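Local structure of De novo designed switch protein caging a hemagglutinin binder (sCageHA267_1S) (Synthetic construct, 7CBC) at residues Q34-V45 with A248-S259. The protein is a designed biosensor switch, a helical-bundle cage that holds a hemagglutinin-binding domain and probably exposes it on opening. Sequence-based numbering, arbitrary orientation.
Sequences QELNLELVYLAV and ARKAIARSKRES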
ATOM      1  N   GLN A  34       2.668 -11.355  10.056  1.00 34.41           N
ATOM      2  CA  GLN A  34       3.304 -12.582   9.588  1.00 34.31           C
ATOM      3  C   GLN A  34       4.242 -13.147  10.641  1.00 33.94           C
ATOM      4  O   GLN A  34       4.281 -14.365  10.871  1.00 36.10           O
ATOM      5  CB  GLN A  34       4.076 -12.307   8.297  1.00 35.02           C
ATOM      6  CG  GLN A  34       4.790 -13.518   7.737  1.00 33.16           C
ATOM      7  CD  GLN A  34       3.829 -14.537   7.174  1.00 35.03           C
ATOM      8  OE1 GLN A  34       2.609 -14.406   7.307  1.00 38.55           O
ATOM      9  NE2 GLN A  34       4.370 -15.551   6.516  1.00 34.76           N
ATOM     10  N   GLU A  35       5.019 -12.272  11.276  1.00 33.51           N
ATOM     11  CA  GLU A  35       5.932 -12.689  12.330  1.00 37.70           C
ATOM     12  C   GLU A  35       5.187 -13.414  13.445  1.00 36.57           C
ATOM     13  O   GLU A  35       5.660 -14.438  13.958  1.00 37.04           O
ATOM     14  CB  GLU A  35       6.673 -11.460  12.857  1.00 38.03           C
ATOM     15  CG  GLU A  35       7.863 -11.780  13.713  1.00 45.46           C
ATOM     16  CD  GLU A  35       8.687 -10.562  14.057  1.00 48.39           C
ATOM     17  OE1 GLU A  35       8.442  -9.460  13.481  1.00 43.04           O
ATOM     18  OE2 GLU A  35       9.590 -10.724  14.909  1.00 46.43           O
ATOM     19  N   LEU A  36       3.996 -12.916  13.802  1.00 33.61           N
ATOM     20  CA  LEU A  36       3.155 -13.590  14.789  1.00 36.86           C
ATOM     21  C   LEU A  36       2.639 -14.925  14.272  1.00 39.39           C
ATOM     22  O   LEU A  36       2.623 -15.920  15.006  1.00 32.06           O
ATOM     23  CB  LEU A  36       1.977 -12.705  15.184  1.00 34.63           C
ATOM     24  CG  LEU A  36       2.279 -11.392  15.883  1.00 38.11           C
ATOM     25  CD1 LEU A  36       0.971 -10.811  16.399  1.00 35.70           C
ATOM     26  CD2 LEU A  36       3.272 -11.625  17.024  1.00 44.99           C
ATOM     27  N   ASN A  37       2.160 -14.959  13.027  1.00 33.57           N
ATOM     28  CA  ASN A  37       1.622 -16.213  12.513  1.00 33.72           C
ATOM     29  C   ASN A  37       2.681 -17.310  12.509  1.00 39.17           C
ATOM     30  O   ASN A  37       2.405 -18.451  12.906  1.00 35.87           O
ATOM     31  CB  ASN A  37       1.034 -16.020  11.119  1.00 29.33           C
ATOM     32  CG  ASN A  37       0.254 -17.233  10.651  1.00 48.09           C
ATOM     33  OD1 ASN A  37      -0.911 -17.420  11.015  1.00 48.87           O
ATOM     34  ND2 ASN A  37       0.895 -18.077   9.850  1.00 49.70           N
ATOM     35  N   LEU A  38       3.903 -16.987  12.081  1.00 34.43           N
ATOM     36  CA  LEU A  38       4.946 -18.005  12.076  1.00 37.22           C
ATOM     37  C   LEU A  38       5.229 -18.491  13.488  1.00 39.77           C
ATOM     38  O   LEU A  38       5.345 -19.700  13.726  1.00 39.13           O
ATOM     39  CB  LEU A  38       6.214 -17.467  11.422  1.00 34.25           C
ATOM     40  CG  LEU A  38       6.050 -17.207   9.920  1.00 42.56           C
ATOM     41  CD1 LEU A  38       7.397 -16.915   9.293  1.00 41.99           C
ATOM     42  CD2 LEU A  38       5.366 -18.388   9.226  1.00 38.37           C
ATOM     43  N   GLU A  39       5.321 -17.561  14.440  1.00 39.59           N
ATOM     44  CA  GLU A  39       5.534 -17.927  15.833  1.00 41.48           C
ATOM     45  C   GLU A  39       4.407 -18.807  16.357  1.00 44.81           C
ATOM     46  O   GLU A  39       4.652 -19.762  17.101  1.00 42.85           O
ATOM     47  CB  GLU A  39       5.662 -16.670  16.685  1.00 42.53           C
ATOM     48  CG  GLU A  39       6.940 -15.902  16.447  1.00 48.72           C
ATOM     49  CD  GLU A  39       7.970 -16.197  17.510  1.00 56.84           C
ATOM     50  OE1 GLU A  39       7.564 -16.512  18.652  1.00 61.18           O
ATOM     51  OE2 GLU A  39       9.181 -16.122  17.205  1.00 63.55           O
ATOM     52  N   LEU A  40       3.165 -18.493  15.991  1.00 38.25           N
ATOM     53  CA  LEU A  40       2.041 -19.291  16.465  1.00 39.42           C
ATOM     54  C   LEU A  40       2.085 -20.705  15.895  1.00 44.93           C
ATOM     55  O   LEU A  40       1.826 -21.686  16.611  1.00 45.10           O
ATOM     56  CB  LEU A  40       0.733 -18.598  16.101  1.00 38.41           C
ATOM     57  CG  LEU A  40      -0.507 -19.411  16.459  1.00 41.75           C
ATOM     58  CD1 LEU A  40      -0.502 -19.775  17.951  1.00 37.39           C
ATOM     59  CD2 LEU A  40      -1.785 -18.676  16.057  1.00 34.19           C
ATOM     60  N   VAL A  41       2.404 -20.834  14.605  1.00 41.82           N
ATOM     61  CA  VAL A  41       2.553 -22.163  14.024  1.00 42.49           C
ATOM     62  C   VAL A  41       3.629 -22.942  14.763  1.00 46.80           C
ATOM     63  O   VAL A  41       3.460 -24.130  15.071  1.00 50.28           O
ATOM     64  CB  VAL A  41       2.870 -22.061  12.525  1.00 42.14           C
ATOM     65  CG1 VAL A  41       3.237 -23.425  11.985  1.00 45.21           C
ATOM     66  CG2 VAL A  41       1.685 -21.504  11.790  1.00 39.26           C
ATOM     67  N   TYR A  42       4.747 -22.280  15.077  1.00 45.93           N
ATOM     68  CA  TYR A  42       5.867 -22.966  15.707  1.00 50.75           C
ATOM     69  C   TYR A  42       5.480 -23.506  17.078  1.00 52.92           C
ATOM     70  O   TYR A  42       5.900 -24.605  17.463  1.00 51.42           O
ATOM     71  CB  TYR A  42       7.070 -22.026  15.805  1.00 46.82           C
ATOM     72  CG  TYR A  42       8.353 -22.714  16.232  1.00 55.08           C
ATOM     73  CD1 TYR A  42       9.331 -23.052  15.300  1.00 60.29           C
ATOM     74  CD2 TYR A  42       8.587 -23.028  17.563  1.00 54.61           C
ATOM     75  CE1 TYR A  42      10.507 -23.689  15.687  1.00 59.55           C
ATOM     76  CE2 TYR A  42       9.745 -23.669  17.951  1.00 61.05           C
ATOM     77  CZ  TYR A  42      10.710 -23.988  17.020  1.00 65.02           C
ATOM     78  OH  TYR A  42      11.869 -24.620  17.431  1.00 67.31           O
ATOM     79  N   LEU A  43       4.670 -22.755  17.824  1.00 53.02           N
ATOM     80  CA  LEU A  43       4.264 -23.209  19.144  1.00 50.97           C
ATOM     81  C   LEU A  43       3.200 -24.292  19.071  1.00 53.67           C
ATOM     82  O   LEU A  43       3.149 -25.162  19.948  1.00 57.21           O
ATOM     83  CB  LEU A  43       3.765 -22.029  19.975  1.00 53.25           C
ATOM     84  CG  LEU A  43       4.618 -21.790  21.227  1.00 62.33           C
ATOM     85  CD1 LEU A  43       3.964 -20.755  22.121  1.00 61.24           C
ATOM     86  CD2 LEU A  43       4.878 -23.099  21.998  1.00 61.85           C
ATOM     87  N   ALA A  44       2.354 -24.261  18.042  1.00 50.45           N
ATOM     88  CA  ALA A  44       1.353 -25.303  17.855  1.00 51.38           C
ATOM     89  C   ALA A  44       1.975 -26.661  17.564  1.00 52.25           C
ATOM     90  O   ALA A  44       1.312 -27.682  17.756  1.00 50.47           O
ATOM     91  CB  ALA A  44       0.403 -24.919  16.721  1.00 45.99           C
ATOM     92  N   VAL A  45       3.218 -26.689  17.076  1.00 54.16           N
ATOM     93  CA  VAL A  45       3.936 -27.949  16.903  1.00 54.34           C
ATOM     94  C   VAL A  45       4.283 -28.551  18.261  1.00 57.79           C
ATOM     95  O   VAL A  45       4.210 -29.771  18.455  1.00 60.10           O
ATOM     96  CB  VAL A  45       5.192 -27.719  16.039  1.00 52.26           C
ATOM     97  CG1 VAL A  45       6.095 -28.929  16.057  1.00 58.88           C
ATOM     98  CG2 VAL A  45       4.802 -27.367  14.610  1.00 55.01           C
ATOM     99  N   ALA A 248       9.639 -30.332  11.233  1.00 65.51           N
ATOM    100  CA  ALA A 248       8.608 -29.302  11.160  1.00 60.90           C
ATOM    101  C   ALA A 248       9.164 -27.941  11.563  1.00 62.18           C
ATOM    102  O   ALA A 248       8.819 -26.920  10.961  1.00 59.98           O
ATOM    103  CB  ALA A 248       7.416 -29.674  12.041  1.00 56.18           C
ATOM    104  N   ARG A 249      10.042 -27.909  12.572  1.00 64.64           N
ATOM    105  CA  ARG A 249      10.605 -26.638  13.020  1.00 59.69           C
ATOM    106  C   ARG A 249      11.491 -26.003  11.953  1.00 59.67           C
ATOM    107  O   ARG A 249      11.586 -24.774  11.886  1.00 53.23           O
ATOM    108  CB  ARG A 249      11.395 -26.832  14.313  1.00 60.84           C
ATOM    109  CG  ARG A 249      10.596 -27.449  15.452  1.00 66.71           C
ATOM    110  CD  ARG A 249      11.516 -28.217  16.409  1.00 69.28           C
ATOM    111  NE  ARG A 249      10.846 -29.338  17.062  1.00 68.03           N
ATOM    112  CZ  ARG A 249      10.212 -29.255  18.227  1.00 70.14           C
ATOM    113  NH1 ARG A 249      10.155 -28.093  18.866  1.00 71.18           N
ATOM    114  NH2 ARG A 249       9.635 -30.332  18.752  1.00 65.33           N
ATOM    115  N   LYS A 250      12.139 -26.810  11.112  1.00 60.20           N
ATOM    116  CA  LYS A 250      12.988 -26.255  10.068  1.00 58.50           C
ATOM    117  C   LYS A 250      12.221 -25.877   8.802  1.00 53.96           C
ATOM    118  O   LYS A 250      12.693 -25.021   8.045  1.00 53.80           O
ATOM    119  CB  LYS A 250      14.119 -27.230   9.726  1.00 58.09           C
ATOM    120  CG  LYS A 250      15.506 -26.655   9.999  1.00 54.51           C
ATOM    121  CD  LYS A 250      16.619 -27.553   9.480  1.00 58.85           C
ATOM    122  CE  LYS A 250      17.974 -26.855   9.572  1.00 58.22           C
ATOM    123  NZ  LYS A 250      18.283 -26.380  10.957  1.00 65.38           N
ATOM    124  N   ALA A 251      11.059 -26.490   8.550  1.00 53.30           N
ATOM    125  CA  ALA A 251      10.170 -25.964   7.517  1.00 52.55           C
ATOM    126  C   ALA A 251       9.641 -24.588   7.900  1.00 53.50           C
ATOM    127  O   ALA A 251       9.335 -23.769   7.025  1.00 51.66           O
ATOM    128  CB  ALA A 251       9.008 -26.927   7.270  1.00 50.89           C
ATOM    129  N   ILE A 252       9.523 -24.324   9.201  1.00 51.46           N
ATOM    130  CA  ILE A 252       9.173 -22.992   9.672  1.00 45.44           C
ATOM    131  C   ILE A 252      10.347 -22.041   9.489  1.00 51.52           C
ATOM    132  O   ILE A 252      10.183 -20.909   9.016  1.00 49.32           O
ATOM    133  CB  ILE A 252       8.722 -23.051  11.140  1.00 52.03           C
ATOM    134  CG1 ILE A 252       7.406 -23.819  11.262  1.00 49.16           C
ATOM    135  CG2 ILE A 252       8.623 -21.658  11.724  1.00 48.94           C
ATOM    136  CD1 ILE A 252       7.105 -24.271  12.664  1.00 52.84           C
ATOM    137  N   ALA A 253      11.551 -22.484   9.864  1.00 49.06           N
ATOM    138  CA  ALA A 253      12.734 -21.660   9.637  1.00 50.30           C
ATOM    139  C   ALA A 253      12.863 -21.279   8.163  1.00 48.77           C
ATOM    140  O   ALA A 253      13.168 -20.126   7.834  1.00 48.17           O
ATOM    141  CB  ALA A 253      13.981 -22.396  10.120  1.00 50.27           C
ATOM    142  N   ARG A 254      12.612 -22.236   7.267  1.00 46.92           N
ATOM    143  CA  ARG A 254      12.620 -21.964   5.835  1.00 44.32           C
ATOM    144  C   ARG A 254      11.521 -20.975   5.458  1.00 48.95           C
ATOM    145  O   ARG A 254      11.730 -20.091   4.617  1.00 47.17           O
ATOM    146  CB  ARG A 254      12.463 -23.287   5.077  1.00 50.84           C
ATOM    147  CG  ARG A 254      12.297 -23.211   3.561  1.00 50.30           C
ATOM    148  CD  ARG A 254      12.466 -24.612   2.913  1.00 54.75           C
ATOM    149  NE  ARG A 254      11.251 -25.437   2.907  1.00 48.31           N
ATOM    150  CZ  ARG A 254      11.067 -26.517   3.665  1.00 56.92           C
ATOM    151  NH1 ARG A 254      12.016 -26.908   4.507  1.00 59.71           N
ATOM    152  NH2 ARG A 254       9.934 -27.217   3.584  1.00 50.54           N
ATOM    153  N   SER A 255      10.345 -21.102   6.079  1.00 48.65           N
ATOM    154  CA  SER A 255       9.257 -20.171   5.809  1.00 46.97           C
ATOM    155  C   SER A 255       9.544 -18.785   6.369  1.00 46.53           C
ATOM    156  O   SER A 255       9.115 -17.785   5.781  1.00 45.18           O
ATOM    157  CB  SER A 255       7.944 -20.706   6.375  1.00 45.74           C
ATOM    158  OG  SER A 255       7.330 -21.587   5.455  1.00 48.05           O
ATOM    159  N   LYS A 256      10.258 -18.692   7.493  1.00 43.92           N
ATOM    160  CA  LYS A 256      10.644 -17.372   7.982  1.00 44.48           C
ATOM    161  C   LYS A 256      11.618 -16.692   7.021  1.00 49.02           C
ATOM    162  O   LYS A 256      11.499 -15.489   6.752  1.00 48.67           O
ATOM    163  CB  LYS A 256      11.233 -17.482   9.388  1.00 47.10           C
ATOM    164  CG  LYS A 256      11.213 -16.178  10.167  1.00 49.37           C
ATOM    165  CD  LYS A 256      11.494 -16.386  11.653  1.00 47.06           C
ATOM    166  CE  LYS A 256      11.266 -15.087  12.430  1.00 51.60           C
ATOM    167  NZ  LYS A 256       9.827 -14.879  12.796  1.00 47.14           N
ATOM    168  N   ARG A 257      12.561 -17.454   6.457  1.00 50.69           N
ATOM    169  CA  ARG A 257      13.519 -16.870   5.519  1.00 48.26           C
ATOM    170  C   ARG A 257      12.827 -16.334   4.271  1.00 45.12           C
ATOM    171  O   ARG A 257      13.169 -15.249   3.785  1.00 44.34           O
ATOM    172  CB  ARG A 257      14.579 -17.898   5.122  1.00 51.31           C
ATOM    173  CG  ARG A 257      15.610 -18.210   6.197  1.00 52.90           C
ATOM    174  CD  ARG A 257      16.754 -19.036   5.617  1.00 54.28           C
ATOM    175  NE  ARG A 257      16.288 -20.179   4.828  1.00 48.35           N
ATOM    176  CZ  ARG A 257      16.088 -21.400   5.314  1.00 52.63           C
ATOM    177  NH1 ARG A 257      16.298 -21.648   6.603  1.00 48.42           N
ATOM    178  NH2 ARG A 257      15.669 -22.375   4.511  1.00 49.60           N
ATOM    179  N   GLU A 258      11.857 -17.082   3.730  1.00 42.83           N
ATOM    180  CA  GLU A 258      11.202 -16.633   2.503  1.00 47.29           C
ATOM    181  C   GLU A 258      10.238 -15.485   2.779  1.00 42.95           C
ATOM    182  O   GLU A 258      10.100 -14.575   1.953  1.00 41.71           O
ATOM    183  CB  GLU A 258      10.481 -17.798   1.822  1.00 46.12           C
ATOM    184  CG  GLU A 258       9.949 -17.490   0.402  1.00 42.93           C
ATOM    185  CD  GLU A 258      11.050 -17.234  -0.633  1.00 45.28           C
ATOM    186  OE1 GLU A 258      10.766 -16.563  -1.651  1.00 45.82           O
ATOM    187  OE2 GLU A 258      12.195 -17.703  -0.433  1.00 45.51           O
ATOM    188  N   SER A 259       9.564 -15.505   3.934  1.00 43.77           N
ATOM    189  CA  SER A 259       8.752 -14.358   4.335  1.00 41.58           C
ATOM    190  C   SER A 259       9.581 -13.081   4.370  1.00 41.62           C
ATOM    191  O   SER A 259       9.121 -12.021   3.928  1.00 40.75           O
ATOM    192  CB  SER A 259       8.110 -14.607   5.703  1.00 40.83           C
ATOM    193  OG  SER A 259       7.040 -15.523   5.601  1.00 38.90           O
TER
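Ile252 pushes its CD1 methyl against the backbone of Tyr42, 3.5 Å from Tyr42 CA, as a knob in a hole formed by Leu38, Val41, Tyr42 and Val45. This is antiparallel helix packing in a designed six-helix bundle: the segment axes approach to 10.0 Å, joining helix 3-46 to helix 245-268, with Leu235 of helix 195-239 touching both Leu38 and Ile252. A chi1 of -170° swings the Tyr42 ring away from its own N, toward helix 245-268; its side chain crosses those of Arg249 and Ile252 at about a right angle, with Ile252 CG2 at the ring edge and CE1 3.5 Å from Arg249 CB. The guanidinium of Arg249 is turned 76° from that ring, and Tyr42 OH lies near its plane, at 4.1 Å from NH1 too far for a hydrogen bond. Replacing Tyr42 with an alanine is likely to leave CB and CG of Arg249, and one side of Ile252 CD1, without cover. One turn back along helix 3-46, Leu38 CD1 rests 3.5 Å from Lys256 CA. Polar contact closes the row: Ser259 OG gives its proton to Ser255 O and accepts from Gln34, which also reaches Asn232, the Gln34 NE2 to Ser259 OG bond measuring 2.8 Å, with an N-H...O angle of 157°.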